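Local coordinates for acetone carboxylase alpha subunit (Xanthobacter autotrophicus Py2, PDB 5M45), which is the alpha subunit of a multi-subunit carboxylase, belongs to the hydantoinase B/oxoprolinase family and carries a manganese site, at residues 102-107 with 368-373; 108-113 with 356-361; 559-564 with 610-615; 435-440 with 616-621. All blocks are in the same frame, centred on the assembly; numbering follows the deposited sequence.

Interaction 1: 102-107 with 368-373; sequences LLTSTG and EMINDG
Leu102 and Asn371 bring their backbones nearest, with the CA of Leu102 5.3 Å from the CA of Asn371. The first belongs to edge strand 101-104 of the seven-stranded antiparallel sheet, the second to the irregular loop between helices 349-361 and 373-376. No direct backbone-to-backbone hydrogen bond joins them. A water stands between instead, 3.0 Å from Thr104 N, from which it accepts, and 2.9 Å from Ile370 O, to which it donates.

The Asn371 amide makes the direct polar link. Its ND2 donates to Leu102 O at 3.0 Å, with an N-H...O angle of 164°; the acceptor lies in the amide plane, whereas the donor sits above the plane of the Leu102 carbonyl. With chi1 at 63°, CG stands between the backbone N and the carbonyl carbon, and OD1 accepts from Gly373 N at 3.0 Å, a capping bond at the turn into the next helix. ND2 has a second acceptor, Ala267 O of helix 257-282.

Van der Waals contacts lie beside this amide. The Met369 chain bends at both chi2 and chi3, and its terminal CE touches Leu103 CD2 at 4.0 Å. On Thr104 the methyl CG2 faces the loop, 3.7 Å from Ile370 O and 4.0 Å from Ile370 CG2, while OG1 bonds to Ser105 O and to Thr93 of the adjoining strand.

Every touching residue is buried, and one amide and one bridging water satisfy Leu102 O, Thr104 N and Ile370 O, so the contact depends on side-chain and solvent bonds.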
# COMPACT_ATOMS: atom_id res chain seq x y z
N LEU A 102 20.66 -13.81 -20.74
CA LEU A 102 21.31 -14.30 -21.96
C LEU A 102 20.99 -13.43 -23.19
O LEU A 102 21.85 -13.20 -24.01
CB LEU A 102 20.74 -15.67 -22.38
CG LEU A 102 20.69 -17.04 -21.83
CD1 LEU A 102 19.98 -17.18 -20.52
CD2 LEU A 102 19.99 -17.90 -22.90
N LEU A 103 19.72 -13.08 -23.36
CA LEU A 103 19.20 -12.31 -24.51
C LEU A 103 17.99 -11.47 -24.06
O LEU A 103 17.25 -11.84 -23.10
CB LEU A 103 18.72 -13.26 -25.62
CG LEU A 103 19.82 -14.08 -26.32
CD1 LEU A 103 19.30 -15.17 -27.20
CD2 LEU A 103 20.71 -13.19 -27.18
N THR A 104 17.71 -10.40 -24.81
CA THR A 104 16.58 -9.52 -24.49
C THR A 104 15.98 -8.88 -25.74
O THR A 104 16.66 -8.68 -26.72
CB THR A 104 17.04 -8.42 -23.47
OG1 THR A 104 15.94 -7.63 -23.03
CG2 THR A 104 18.09 -7.53 -24.05
N SER A 105 14.69 -8.54 -25.68
CA SER A 105 14.11 -7.56 -26.63
C SER A 105 14.76 -6.18 -26.40
O SER A 105 15.43 -6.00 -25.39
CB SER A 105 12.58 -7.43 -26.45
OG SER A 105 12.24 -6.76 -25.24
N THR A 106 14.51 -5.22 -27.29
CA THR A 106 14.80 -3.82 -27.03
C THR A 106 13.65 -3.23 -26.18
O THR A 106 12.88 -3.99 -25.60
CB THR A 106 15.11 -3.01 -28.33
OG1 THR A 106 13.95 -2.97 -29.18
CG2 THR A 106 16.23 -3.66 -29.12
N GLY A 107 13.54 -1.90 -26.09
CA GLY A 107 12.54 -1.24 -25.25
C GLY A 107 13.18 -0.77 -23.93
O GLY A 107 14.29 -0.26 -23.94
N GLU A 368 27.47 -6.08 -30.03
CA GLU A 368 27.89 -7.26 -29.30
C GLU A 368 26.67 -7.94 -28.67
O GLU A 368 25.51 -7.53 -28.89
CB GLU A 368 28.91 -6.90 -28.21
CG GLU A 368 30.02 -5.93 -28.61
CD GLU A 368 30.77 -6.30 -29.86
OE1 GLU A 368 31.31 -7.40 -29.93
OE2 GLU A 368 30.84 -5.40 -30.76
N MET A 369 26.91 -8.98 -27.88
CA MET A 369 25.82 -9.62 -27.12
C MET A 369 25.28 -8.61 -26.10
O MET A 369 26.05 -8.02 -25.31
CB MET A 369 26.31 -10.87 -26.39
CG MET A 369 26.78 -12.03 -27.27
SD MET A 369 25.39 -12.73 -28.21
CE MET A 369 24.68 -13.81 -26.98
N ILE A 370 23.96 -8.41 -26.11
CA ILE A 370 23.28 -7.48 -25.19
C ILE A 370 22.66 -8.35 -24.06
O ILE A 370 21.56 -8.92 -24.21
CB ILE A 370 22.21 -6.67 -25.94
CG1 ILE A 370 22.81 -5.96 -27.17
CG2 ILE A 370 21.48 -5.71 -25.01
CD1 ILE A 370 23.86 -4.95 -26.86
N ASN A 371 23.41 -8.45 -22.96
CA ASN A 371 23.06 -9.26 -21.81
C ASN A 371 23.92 -8.85 -20.60
O ASN A 371 24.62 -7.83 -20.68
CB ASN A 371 23.13 -10.76 -22.15
CG ASN A 371 24.54 -11.24 -22.53
OD1 ASN A 371 25.54 -10.67 -22.11
ND2 ASN A 371 24.61 -12.33 -23.30
N ASP A 372 23.90 -9.62 -19.51
CA ASP A 372 24.61 -9.25 -18.28
C ASP A 372 26.14 -9.35 -18.33
O ASP A 372 26.81 -8.89 -17.40
CB ASP A 372 24.07 -10.06 -17.07
CG ASP A 372 22.70 -9.60 -16.63
OD1 ASP A 372 22.31 -8.41 -16.92
OD2 ASP A 372 21.93 -10.38 -16.00
N GLY A 373 26.70 -9.92 -19.41
CA GLY A 373 28.15 -10.04 -19.55
C GLY A 373 28.92 -8.73 -19.31
O GLY A 373 29.92 -8.71 -18.54
O HOH W 1 19.99 -9.45 -26.58

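Interaction 2: 108-113 with 356-361; sequences IIIHVG and IWVMMT
Ile109 and Trp357 meet where the loop entering helix 111-124, and its first turn, pack on the last turns of helix 349-361, a buried loop-and-helix contact deep in the hydantoinase B/oxoprolinase fold. No hydrogen bond crosses it; apolar side chains carry the join.

The aromatic contacts centre on the six-membered ring of Trp357. Ile109 crosses the indole at about a right angle, with CD1 3.8 Å from CZ3, and Ile109 O approaches the same CZ3 obliquely at 3.3 Å. Val112 also crosses it at about a right angle, and its CG2 lies 4.0 Å from Trp357 CH2. The indole reaches these partners with CG anti to the backbone N (chi1 175°), and its NE1 bonds to Asn371 O in the loop ahead of helix 373-376.

Among the aliphatic contacts, Val358 CG2 lodges against the backbone of the other segment, 3.5 Å from Ile110 N. The same methyl touches Ile110 CB at 3.9 Å and Ile109 CG1 at 4.1 Å. Beyond it, Trp408 of helix 401-422 packs on Ile110.

Some polar groups bond inside their own segment. Val112 N bonds to Ile109 O, so Ile109 O both accepts a turn bond and neighbours the indole. Gly113 belongs to the pocket of 3,6,9,12,15-pentaoxaheptadecan-1-ol, while His111, turned away from this contact, makes a weak hydrogen bond to the manganese ligand Asp153.

Thr361 and Ile109 come tip to tip: OG1 lies 3.8 Å from Ile109 CD1 while it donates to Val358 O at 2.7 Å, in the carbonyl plane and on a lone pair.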
# COMPACT_ATOMS: atom_id res chain seq x y z
N ILE A 108 12.49 -0.98 -22.79
CA ILE A 108 12.95 -0.46 -21.49
C ILE A 108 13.92 -1.42 -20.82
O ILE A 108 13.59 -2.07 -19.76
CB ILE A 108 11.80 0.03 -20.56
CG1 ILE A 108 10.65 -1.00 -20.43
CG2 ILE A 108 11.26 1.37 -21.10
CD1 ILE A 108 9.68 -0.67 -19.31
N ILE A 109 15.12 -1.50 -21.38
CA ILE A 109 16.05 -2.58 -21.06
C ILE A 109 16.84 -2.38 -19.78
O ILE A 109 17.61 -3.25 -19.42
CB ILE A 109 16.99 -2.96 -22.24
CG1 ILE A 109 17.97 -1.83 -22.58
CG2 ILE A 109 16.18 -3.41 -23.45
CD1 ILE A 109 18.98 -2.23 -23.64
N ILE A 110 16.62 -1.28 -19.06
CA ILE A 110 17.12 -1.17 -17.67
C ILE A 110 16.63 -2.35 -16.83
O ILE A 110 17.29 -2.76 -15.87
CB ILE A 110 16.77 0.21 -17.01
CG1 ILE A 110 17.67 0.49 -15.79
CG2 ILE A 110 15.29 0.28 -16.62
CD1 ILE A 110 17.64 1.93 -15.34
N HIS A 111 15.48 -2.92 -17.20
CA HIS A 111 14.89 -4.03 -16.45
C HIS A 111 15.52 -5.39 -16.71
O HIS A 111 15.21 -6.35 -16.00
CB HIS A 111 13.36 -4.02 -16.62
CG HIS A 111 12.74 -2.77 -16.11
ND1 HIS A 111 12.60 -2.51 -14.76
CD2 HIS A 111 12.30 -1.66 -16.75
CE1 HIS A 111 12.07 -1.31 -14.61
NE2 HIS A 111 11.88 -0.77 -15.80
N VAL A 112 16.44 -5.47 -17.66
CA VAL A 112 17.31 -6.65 -17.79
C VAL A 112 18.00 -6.86 -16.41
O VAL A 112 17.92 -7.95 -15.83
CB VAL A 112 18.35 -6.51 -18.94
CG1 VAL A 112 19.40 -7.59 -18.87
CG2 VAL A 112 17.67 -6.50 -20.30
N GLY A 113 18.58 -5.77 -15.87
CA GLY A 113 19.22 -5.80 -14.56
C GLY A 113 18.28 -5.89 -13.38
O GLY A 113 18.52 -6.67 -12.46
N ILE A 356 23.71 2.61 -16.23
CA ILE A 356 25.03 2.77 -16.86
C ILE A 356 25.20 1.71 -17.97
O ILE A 356 25.73 2.02 -19.06
CB ILE A 356 26.18 2.73 -15.83
CG1 ILE A 356 26.07 3.94 -14.88
CG2 ILE A 356 27.57 2.74 -16.54
CD1 ILE A 356 26.92 3.83 -13.60
N TRP A 357 24.72 0.49 -17.71
CA TRP A 357 24.72 -0.61 -18.69
C TRP A 357 23.88 -0.23 -19.92
O TRP A 357 24.33 -0.42 -21.05
CB TRP A 357 24.28 -1.93 -18.04
CG TRP A 357 24.14 -3.09 -18.96
CD1 TRP A 357 25.09 -3.99 -19.29
CD2 TRP A 357 22.97 -3.45 -19.70
NE1 TRP A 357 24.59 -4.93 -20.18
CE2 TRP A 357 23.27 -4.62 -20.43
CE3 TRP A 357 21.67 -2.93 -19.78
CZ2 TRP A 357 22.33 -5.27 -21.25
CZ3 TRP A 357 20.73 -3.55 -20.58
CH2 TRP A 357 21.07 -4.70 -21.32
N VAL A 358 22.71 0.38 -19.70
CA VAL A 358 21.87 0.90 -20.80
C VAL A 358 22.65 1.89 -21.68
O VAL A 358 22.65 1.76 -22.92
CB VAL A 358 20.54 1.52 -20.27
CG1 VAL A 358 19.77 2.22 -21.39
CG2 VAL A 358 19.65 0.44 -19.63
N MET A 359 23.34 2.84 -21.05
CA MET A 359 24.18 3.77 -21.79
C MET A 359 25.24 3.04 -22.61
O MET A 359 25.43 3.37 -23.81
CB MET A 359 24.85 4.80 -20.87
CG MET A 359 25.79 5.71 -21.65
SD MET A 359 27.14 6.38 -20.73
CE MET A 359 28.04 4.94 -20.26
N MET A 360 25.92 2.07 -22.01
CA MET A 360 26.88 1.24 -22.76
C MET A 360 26.29 0.59 -24.03
O MET A 360 26.95 0.57 -25.06
CB MET A 360 27.48 0.12 -21.88
CG MET A 360 28.37 0.60 -20.73
SD MET A 360 28.66 -0.67 -19.46
CE MET A 360 29.67 -1.75 -20.29
N THR A 361 25.07 0.06 -23.94
CA THR A 361 24.39 -0.54 -25.10
C THR A 361 24.16 0.44 -26.27
O THR A 361 23.97 -0.03 -27.40
CB THR A 361 23.02 -1.20 -24.78
OG1 THR A 361 21.99 -0.20 -24.58
CG2 THR A 361 23.11 -2.20 -23.59

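Interaction 3: 559-564 with 610-615; sequences RFAAHK and EMFSDY
His563 turns an edge of its imidazole onto the face of Phe612, a T-shaped pair with centroids 4.4 Å apart and planes at 65°. CE1 is the atom that points in, 3.3 Å above the plane of the phenyl ring and over its centre, about equally far from all six ring carbons. In the imidazole plane, at its edge, lies Glu610 OE1; Met611 O comes to CE1 obliquely at 3.2 Å. Glu610 O lies in plane at the edge of the Phe612 ring. Ala561 CB approaches Phe612 CZ obliquely at 4.0 Å.

The imidazole is gripped at both nitrogens. NE2 donates to Glu610 OE1 at 2.8 Å, nearly straight at 172°, and the donor comes from above the carboxylate plane. Glu610 delivers that oxygen on an extended chain, its CG anti to the backbone N. On the other nitrogen, ND1 is hydrogen-bonded to Asp616, which also accepts from Ser613 N. Such bonding fixes the rotation of the ring, and the two carboxylates would favour a positively charged imidazole.

The contact joins two beta-sheets: strand 559-563 runs between 617-621 and 598-602 in a five-stranded antiparallel sheet, and 610-612 is an edge strand of a four-stranded one. Their segment axes approach to 8.8 Å at 60°, so the strands cross without pairing and meet through their side chains.

Charge gathers at the Arg559 end. A water there accepts from Arg559 NH1 at 3.1 Å and donates to Glu610 OE1 at 2.9 Å. Glu610 OE2 forms a salt bridge with Lys600, and Arg559 pairs with Asp602 and Asp302. Beside Glu610, Met611 N bonds to Asp308 of the second subunit.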
# COMPACT_ATOMS: atom_id res chain seq x y z
N ARG A 559 7.45 26.54 -15.84
CA ARG A 559 6.01 26.25 -15.77
C ARG A 559 5.19 27.35 -16.44
O ARG A 559 5.45 28.54 -16.22
CB ARG A 559 5.59 26.18 -14.27
CG ARG A 559 4.12 26.19 -14.00
CD ARG A 559 3.74 25.87 -12.55
NE ARG A 559 4.13 26.88 -11.54
CZ ARG A 559 3.57 26.97 -10.33
NH1 ARG A 559 2.56 26.18 -9.95
NH2 ARG A 559 4.01 27.87 -9.47
N PHE A 560 4.20 26.95 -17.23
CA PHE A 560 3.06 27.79 -17.64
C PHE A 560 1.74 27.04 -17.45
O PHE A 560 1.55 25.98 -18.02
CB PHE A 560 3.12 28.24 -19.11
CG PHE A 560 1.93 29.06 -19.55
CD1 PHE A 560 1.92 30.43 -19.38
CD2 PHE A 560 0.81 28.45 -20.17
CE1 PHE A 560 0.79 31.19 -19.77
CE2 PHE A 560 -0.28 29.20 -20.57
CZ PHE A 560 -0.30 30.57 -20.36
N ALA A 561 0.85 27.64 -16.65
CA ALA A 561 -0.52 27.19 -16.48
C ALA A 561 -1.45 28.38 -16.34
O ALA A 561 -1.03 29.44 -15.84
CB ALA A 561 -0.65 26.30 -15.26
N ALA A 562 -2.71 28.22 -16.75
CA ALA A 562 -3.71 29.30 -16.67
C ALA A 562 -5.08 28.80 -16.20
O ALA A 562 -5.61 27.86 -16.76
CB ALA A 562 -3.81 30.04 -18.02
N HIS A 563 -5.62 29.44 -15.16
CA HIS A 563 -6.94 29.13 -14.58
C HIS A 563 -7.93 30.26 -14.84
O HIS A 563 -7.52 31.40 -15.09
CB HIS A 563 -6.83 28.90 -13.07
CG HIS A 563 -5.92 27.78 -12.70
ND1 HIS A 563 -6.22 26.47 -12.99
CD2 HIS A 563 -4.73 27.76 -12.05
CE1 HIS A 563 -5.25 25.68 -12.56
NE2 HIS A 563 -4.35 26.43 -11.95
N LYS A 564 -9.23 29.96 -14.79
CA LYS A 564 -10.30 30.93 -15.02
C LYS A 564 -10.05 31.77 -16.26
O LYS A 564 -10.10 33.00 -16.23
CB LYS A 564 -10.44 31.85 -13.81
CG LYS A 564 -10.68 31.13 -12.50
CD LYS A 564 -10.23 32.04 -11.35
CE LYS A 564 -11.04 31.85 -10.06
NZ LYS A 564 -11.49 30.44 -9.80
N GLU A 610 -2.91 20.35 -8.12
CA GLU A 610 -3.70 21.59 -8.00
C GLU A 610 -4.98 21.43 -8.84
O GLU A 610 -4.96 20.80 -9.90
CB GLU A 610 -2.78 22.76 -8.47
CG GLU A 610 -3.40 24.06 -8.92
CD GLU A 610 -2.33 25.10 -9.25
OE1 GLU A 610 -2.15 25.50 -10.45
OE2 GLU A 610 -1.59 25.50 -8.30
N MET A 611 -6.09 22.00 -8.36
CA MET A 611 -7.39 21.93 -9.06
C MET A 611 -7.31 22.61 -10.45
O MET A 611 -6.79 23.72 -10.56
CB MET A 611 -8.51 22.56 -8.22
CG MET A 611 -8.83 21.78 -6.94
SD MET A 611 -9.98 22.59 -5.86
CE MET A 611 -8.90 23.75 -5.06
N PHE A 612 -7.77 21.91 -11.48
CA PHE A 612 -7.98 22.47 -12.82
C PHE A 612 -9.45 22.18 -13.25
O PHE A 612 -10.05 21.13 -12.87
CB PHE A 612 -7.05 21.85 -13.89
CG PHE A 612 -5.63 22.38 -13.91
CD1 PHE A 612 -4.74 22.10 -12.86
CD2 PHE A 612 -5.12 23.03 -15.03
CE1 PHE A 612 -3.43 22.55 -12.90
CE2 PHE A 612 -3.80 23.49 -15.07
CZ PHE A 612 -2.95 23.25 -14.00
N SER A 613 -9.99 23.06 -14.08
CA SER A 613 -11.32 22.87 -14.68
C SER A 613 -11.27 22.96 -16.19
O SER A 613 -10.33 23.52 -16.75
CB SER A 613 -12.28 23.97 -14.25
OG SER A 613 -12.28 24.10 -12.85
N ASP A 614 -12.36 22.51 -16.84
CA ASP A 614 -12.50 22.66 -18.28
C ASP A 614 -12.24 24.11 -18.71
O ASP A 614 -12.66 25.07 -18.03
CB ASP A 614 -13.88 22.22 -18.78
CG ASP A 614 -14.02 20.70 -18.98
OD1 ASP A 614 -13.17 19.91 -18.48
OD2 ASP A 614 -15.05 20.29 -19.62
N TYR A 615 -11.50 24.24 -19.82
CA TYR A 615 -11.03 25.48 -20.45
C TYR A 615 -9.74 26.09 -19.83
O TYR A 615 -9.22 27.07 -20.35
CB TYR A 615 -12.15 26.54 -20.60
CG TYR A 615 -13.30 26.09 -21.49
CD1 TYR A 615 -13.25 26.24 -22.85
CD2 TYR A 615 -14.50 25.60 -20.93
CE1 TYR A 615 -14.31 25.90 -23.67
CE2 TYR A 615 -15.59 25.24 -21.72
CZ TYR A 615 -15.48 25.39 -23.11
OH TYR A 615 -16.52 25.05 -23.95
O HOH W 2 0.38 24.68 -11.50

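Interaction 4: 435-440 with 616-621; sequences TSNWLQ and DLYLNY
Asn437 spends both hydrogens of its amide nitrogen on strand 617-621. ND2 donates to Asn620 OD1 at 2.9 Å, nearly along the C=O axis, and to Tyr618 OH at 3.1 Å; both acceptors lie close to its amide plane. CG anti to the backbone N (chi1 -179°) carries the amide toward the strand, where it meets Tyr618 tip to tip and stands 79° from the Asn620 amide plane. Its OD1 accepts from Met537 N.

The backbone adds a straight bond, Asn437 N to Tyr621 O at 2.9 Å, just after the cis peptide between Ser436 and Asn437. Tyr618 OH is also bonded to Phe535 O. A water donates to Asn437 O and accepts from Leu439 N and from Asn620 ND2, 3.1 Å away; that ND2 has Glu457 as a further partner.

Leu439 supplies the apolar part: CD1 packs obliquely on Tyr618 CE1 at 3.6 Å. Its CB rests 3.6 Å from Asn620 OD1.

The loop leading into strand 440-442 thus runs roughly antiparallel to a strand of the five-stranded sheet. The buried polar groups named here all have partners; against this strand the irregular chain is held by one backbone bond, the two bonds of the Asn437 amide and a water.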
# COMPACT_ATOMS: atom_id res chain seq x y z
N THR A 435 15.05 13.91 -19.05
CA THR A 435 13.82 13.34 -19.61
C THR A 435 12.58 13.85 -18.83
O THR A 435 12.14 13.21 -17.86
CB THR A 435 13.88 11.79 -19.62
OG1 THR A 435 13.87 11.29 -18.27
CG2 THR A 435 15.07 11.32 -20.35
N SER A 436 12.11 15.03 -19.22
CA SER A 436 10.97 15.74 -18.54
C SER A 436 10.51 16.86 -19.49
O SER A 436 11.19 17.09 -20.50
CB SER A 436 11.43 16.28 -17.18
OG SER A 436 12.38 17.35 -17.31
N ASN A 437 9.40 17.58 -19.26
CA ASN A 437 8.39 17.44 -18.19
C ASN A 437 7.51 16.20 -18.31
O ASN A 437 7.26 15.75 -19.42
CB ASN A 437 7.46 18.66 -18.26
CG ASN A 437 6.37 18.65 -17.17
OD1 ASN A 437 6.66 18.81 -15.97
ND2 ASN A 437 5.11 18.53 -17.60
N TRP A 438 7.02 15.71 -17.17
CA TRP A 438 5.99 14.66 -17.09
C TRP A 438 4.61 15.27 -16.72
O TRP A 438 4.36 15.66 -15.55
CB TRP A 438 6.40 13.59 -16.06
CG TRP A 438 7.65 12.86 -16.40
CD1 TRP A 438 8.93 13.17 -15.97
CD2 TRP A 438 7.78 11.70 -17.25
NE1 TRP A 438 9.83 12.29 -16.49
CE2 TRP A 438 9.17 11.39 -17.30
CE3 TRP A 438 6.89 10.94 -18.00
CZ2 TRP A 438 9.68 10.31 -18.04
CZ3 TRP A 438 7.39 9.83 -18.75
CH2 TRP A 438 8.80 9.53 -18.74
N LEU A 439 3.74 15.39 -17.73
CA LEU A 439 2.38 15.87 -17.55
C LEU A 439 1.59 14.80 -16.77
O LEU A 439 1.50 13.67 -17.21
CB LEU A 439 1.70 16.19 -18.90
CG LEU A 439 0.24 16.66 -18.92
CD1 LEU A 439 -0.07 17.51 -20.13
CD2 LEU A 439 -0.80 15.51 -18.84
N GLN A 440 1.05 15.19 -15.63
CA GLN A 440 0.36 14.23 -14.71
C GLN A 440 -0.88 14.87 -14.09
O GLN A 440 -1.01 16.09 -14.06
CB GLN A 440 1.30 13.81 -13.60
CG GLN A 440 2.50 12.99 -14.10
CD GLN A 440 3.50 12.72 -13.00
OE1 GLN A 440 3.37 11.77 -12.23
NE2 GLN A 440 4.51 13.59 -12.90
N ASP A 616 -9.22 25.50 -18.76
CA ASP A 616 -7.88 25.84 -18.23
C ASP A 616 -6.77 25.31 -19.15
O ASP A 616 -7.00 24.36 -19.95
CB ASP A 616 -7.68 25.31 -16.79
CG ASP A 616 -8.52 26.03 -15.73
OD1 ASP A 616 -9.23 27.03 -16.02
OD2 ASP A 616 -8.45 25.59 -14.54
N LEU A 617 -5.58 25.92 -19.05
CA LEU A 617 -4.44 25.60 -19.93
C LEU A 617 -3.24 25.07 -19.15
O LEU A 617 -3.00 25.50 -18.03
CB LEU A 617 -3.99 26.84 -20.70
CG LEU A 617 -4.98 27.46 -21.69
CD1 LEU A 617 -4.37 28.72 -22.30
CD2 LEU A 617 -5.40 26.49 -22.78
N TYR A 618 -2.50 24.17 -19.78
CA TYR A 618 -1.27 23.56 -19.23
C TYR A 618 -0.27 23.42 -20.39
O TYR A 618 -0.61 22.85 -21.44
CB TYR A 618 -1.63 22.17 -18.65
CG TYR A 618 -0.52 21.35 -17.97
CD1 TYR A 618 0.55 20.80 -18.69
CD2 TYR A 618 -0.58 21.05 -16.59
CE1 TYR A 618 1.54 20.04 -18.08
CE2 TYR A 618 0.40 20.29 -15.97
CZ TYR A 618 1.46 19.77 -16.72
OH TYR A 618 2.45 18.99 -16.13
N LEU A 619 0.96 23.96 -20.19
CA LEU A 619 2.06 23.80 -21.19
C LEU A 619 2.95 22.61 -20.84
O LEU A 619 3.57 22.61 -19.79
CB LEU A 619 2.91 25.08 -21.29
CG LEU A 619 4.09 25.04 -22.27
CD1 LEU A 619 3.60 24.97 -23.69
CD2 LEU A 619 5.02 26.26 -22.11
N ASN A 620 3.01 21.61 -21.72
CA ASN A 620 3.97 20.49 -21.62
C ASN A 620 5.23 20.77 -22.43
O ASN A 620 5.18 20.86 -23.67
CB ASN A 620 3.33 19.16 -22.11
CG ASN A 620 3.94 17.93 -21.45
OD1 ASN A 620 4.41 18.00 -20.33
ND2 ASN A 620 3.94 16.79 -22.15
N TYR A 621 6.37 20.94 -21.76
CA TYR A 621 7.65 21.35 -22.39
C TYR A 621 8.67 20.22 -22.21
O TYR A 621 9.06 19.88 -21.07
CB TYR A 621 8.11 22.71 -21.76
CG TYR A 621 9.60 23.12 -21.85
CD1 TYR A 621 10.45 22.67 -22.88
CD2 TYR A 621 10.13 24.01 -20.91
CE1 TYR A 621 11.80 23.05 -22.92
CE2 TYR A 621 11.49 24.41 -20.97
CZ TYR A 621 12.31 23.90 -21.96
OH TYR A 621 13.64 24.28 -21.98
O HOH W 3 5.04 14.41 -20.51

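Overall arrangement
Interactions 1 and 2 form one continuous packing region: strand 101-104 leads into helix 111-124, and the two contacts touch through the loop before helix 373-376. Interactions 3 and 4 likewise share the five-stranded sheet, where strands 559-563 and 617-621 are neighbours. The two pairs do not touch: interactions 1 and 3 have centres about 44 Å apart, but the nearest atoms of interactions 2 and 4 are about 9 Å apart. Interaction 2, nearest the chain's centre of the four, has no hydrogen bond across its interface and is mainly apolar; interactions 1 and 4 are buried too but rely on asparagine amides and water to hold irregular loops. Interaction 3, farthest out and partly exposed, is the charged one and borders the second subunit.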